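Local coordinates for protein colicin-D (Escherichia coli, PDB 5ZNM) that kills Escherichia coli and closely related bacteria by inhibiting protein synthesis, this chain comprising its central domain and its C-terminal tRNase domain, at residues Gly378-Tyr381 against Leu382-Glu386. Sequence-based numbering, arbitrary orientation.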
ATOM      1  N   GLY A 378      28.152  20.023  42.959  1.00 21.95           N
ATOM      2  CA  GLY A 378      28.649  18.657  42.900  1.00 23.48           C
ATOM      3  C   GLY A 378      28.448  17.935  44.216  1.00 17.99           C
ATOM      4  O   GLY A 378      28.067  16.761  44.244  1.00 20.35           O
ATOM      5  N   ARG A 379      28.680  18.638  45.321  1.00 20.01           N
ATOM      6  CA  ARG A 379      28.423  18.091  46.647  1.00 20.40           C
ATOM      7  C   ARG A 379      26.947  17.754  46.832  1.00 22.16           C
ATOM      8  O   ARG A 379      26.599  16.707  47.393  1.00 22.86           O
ATOM      9  CB  ARG A 379      28.887  19.097  47.704  1.00 24.74           C
ATOM     10  CG  ARG A 379      28.934  18.566  49.113  1.00 42.35           C
ATOM     11  CD  ARG A 379      28.913  19.708  50.137  1.00 58.64           C
ATOM     12  NE  ARG A 379      27.997  20.788  49.754  1.00 66.48           N
ATOM     13  CZ  ARG A 379      26.699  20.828  50.055  1.00 62.81           C
ATOM     14  NH1 ARG A 379      26.136  19.842  50.746  1.00 61.61           N
ATOM     15  NH2 ARG A 379      25.958  21.855  49.661  1.00 58.83           N
ATOM     16  N   ILE A 380      26.064  18.630  46.373  1.00 17.90           N
ATOM     17  CA  ILE A 380      24.635  18.348  46.464  1.00 23.61           C
ATOM     18  C   ILE A 380      24.289  17.096  45.663  1.00 21.34           C
ATOM     19  O   ILE A 380      23.530  16.237  46.129  1.00 19.58           O
ATOM     20  CB  ILE A 380      23.827  19.574  46.010  1.00 20.96           C
ATOM     21  CG1 ILE A 380      23.959  20.688  47.058  1.00 24.82           C
ATOM     22  CG2 ILE A 380      22.358  19.214  45.781  1.00 23.71           C
ATOM     23  CD1 ILE A 380      23.354  21.987  46.622  1.00 26.92           C
ATOM     24  N   TYR A 381      24.853  16.955  44.459  1.00 16.19           N
ATOM     25  CA  TYR A 381      24.540  15.768  43.668  1.00 15.43           C
ATOM     26  C   TYR A 381      25.040  14.500  44.353  1.00 19.99           C
ATOM     27  O   TYR A 381      24.300  13.521  44.475  1.00 20.14           O
ATOM     28  CB  TYR A 381      25.127  15.860  42.257  1.00 16.36           C
ATOM     29  CG  TYR A 381      25.009  14.524  41.544  1.00 20.61           C
ATOM     30  CD1 TYR A 381      23.770  14.040  41.140  1.00 19.19           C
ATOM     31  CD2 TYR A 381      26.141  13.729  41.306  1.00 16.80           C
ATOM     32  CE1 TYR A 381      23.650  12.799  40.506  1.00 14.82           C
ATOM     33  CE2 TYR A 381      26.026  12.497  40.678  1.00 15.44           C
ATOM     34  CZ  TYR A 381      24.784  12.037  40.287  1.00 16.60           C
ATOM     35  OH  TYR A 381      24.680  10.801  39.662  1.00 16.68           O
ATOM     36  N   LEU A 382      26.306  14.488  44.780  1.00 18.64           N
ATOM     37  CA  LEU A 382      26.846  13.297  45.434  1.00 19.49           C
ATOM     38  C   LEU A 382      26.039  12.949  46.669  1.00 22.26           C
ATOM     39  O   LEU A 382      25.781  11.775  46.944  1.00 22.37           O
ATOM     40  CB  LEU A 382      28.321  13.502  45.799  1.00 21.02           C
ATOM     41  CG  LEU A 382      29.253  13.750  44.608  1.00 18.92           C
ATOM     42  CD1 LEU A 382      30.650  14.193  45.041  1.00 22.66           C
ATOM     43  CD2 LEU A 382      29.341  12.505  43.711  1.00 16.41           C
ATOM     44  N   GLU A 383      25.583  13.963  47.398  1.00 19.51           N
ATOM     45  CA  GLU A 383      24.866  13.712  48.632  1.00 26.91           C
ATOM     46  C   GLU A 383      23.417  13.294  48.383  1.00 27.31           C
ATOM     47  O   GLU A 383      22.898  12.428  49.092  1.00 25.14           O
ATOM     48  CB  GLU A 383      24.986  14.959  49.517  1.00 33.82           C
ATOM     49  CG  GLU A 383      26.453  15.154  50.024  1.00 47.45           C
ATOM     50  CD  GLU A 383      26.690  16.392  50.900  1.00 59.07           C
ATOM     51  OE1 GLU A 383      25.806  17.276  50.984  1.00 63.67           O
ATOM     52  OE2 GLU A 383      27.784  16.477  51.508  1.00 53.91           O
ATOM     53  N   THR A 384      22.753  13.853  47.363  1.00 19.16           N
ATOM     54  CA  THR A 384      21.317  13.646  47.209  1.00 20.08           C
ATOM     55  C   THR A 384      20.892  12.990  45.905  1.00 19.25           C
ATOM     56  O   THR A 384      19.743  12.539  45.818  1.00 22.33           O
ATOM     57  CB  THR A 384      20.545  14.980  47.333  1.00 24.52           C
ATOM     58  OG1 THR A 384      20.804  15.799  46.184  1.00 23.20           O
ATOM     59  CG2 THR A 384      20.942  15.727  48.613  1.00 21.76           C
ATOM     60  N   GLY A 385      21.755  12.928  44.894  1.00 17.83           N
ATOM     61  CA  GLY A 385      21.316  12.442  43.598  1.00 19.10           C
ATOM     62  C   GLY A 385      20.623  13.479  42.731  1.00 20.64           C
ATOM     63  O   GLY A 385      20.300  13.182  41.574  1.00 19.02           O
ATOM     64  N   GLU A 386      20.406  14.694  43.232  1.00 19.11           N
ATOM     65  CA  GLU A 386      19.798  15.750  42.431  1.00 20.96           C
ATOM     66  C   GLU A 386      20.898  16.454  41.647  1.00 21.08           C
ATOM     67  O   GLU A 386      21.738  17.144  42.226  1.00 21.53           O
ATOM     68  CB  GLU A 386      19.026  16.740  43.299  1.00 29.93           C
ATOM     69  CG  GLU A 386      17.948  17.458  42.493  1.00 46.66           C
ATOM     70  CD  GLU A 386      17.496  18.763  43.100  1.00 62.66           C
ATOM     71  OE1 GLU A 386      17.740  18.983  44.306  1.00 66.65           O
ATOM     72  OE2 GLU A 386      16.896  19.574  42.358  1.00 66.86           O
TER
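Ile380 O takes two bonds from Thr384 in the last turn of helix 376-384. It accepts from the backbone N-H of Thr384 (N to Ile380 O 2.8 Å) and from the hydroxyl OG1 of Thr384, also at 2.8 Å, from opposite faces of its plane, OG1 lying well above that plane. With chi1 at 70°, OG1 sits between the backbone N and the carbonyl carbon of Thr384, turned back over the preceding turn; it also accepts from the backbone N-H of Glu386 (N to Thr384 OG1 3.2 Å). Leu382 N to Gly378 O and Glu383 N to Arg379 O are i to i+4 backbone bonds of the helix, and Gly385 N to Tyr381 O, at 2.6 Å, is the last of them here.

The charged pair is i to i+4: Arg379, bent at chi3, brings NH1 to 2.6 Å from Glu383 OE1. The salt bridge is short, but its hydrogen bond is weak, bent to 116° at the hydrogen; the guanidinium and carboxylate planes stand 69° apart. OE1 also hydrogen-bonds a glycerol, probably from the crystallisation liquor.

The Tyr381 ring presents its edge to Gly385 O, while its OH hydrogen-bonds Lys336 O; Leu382 packs on Phe349. Positive phi at Gly385 and the ST turn of Thr384 mark the C-terminal end of helix 376-384, packed against the tRNase-domain sheet.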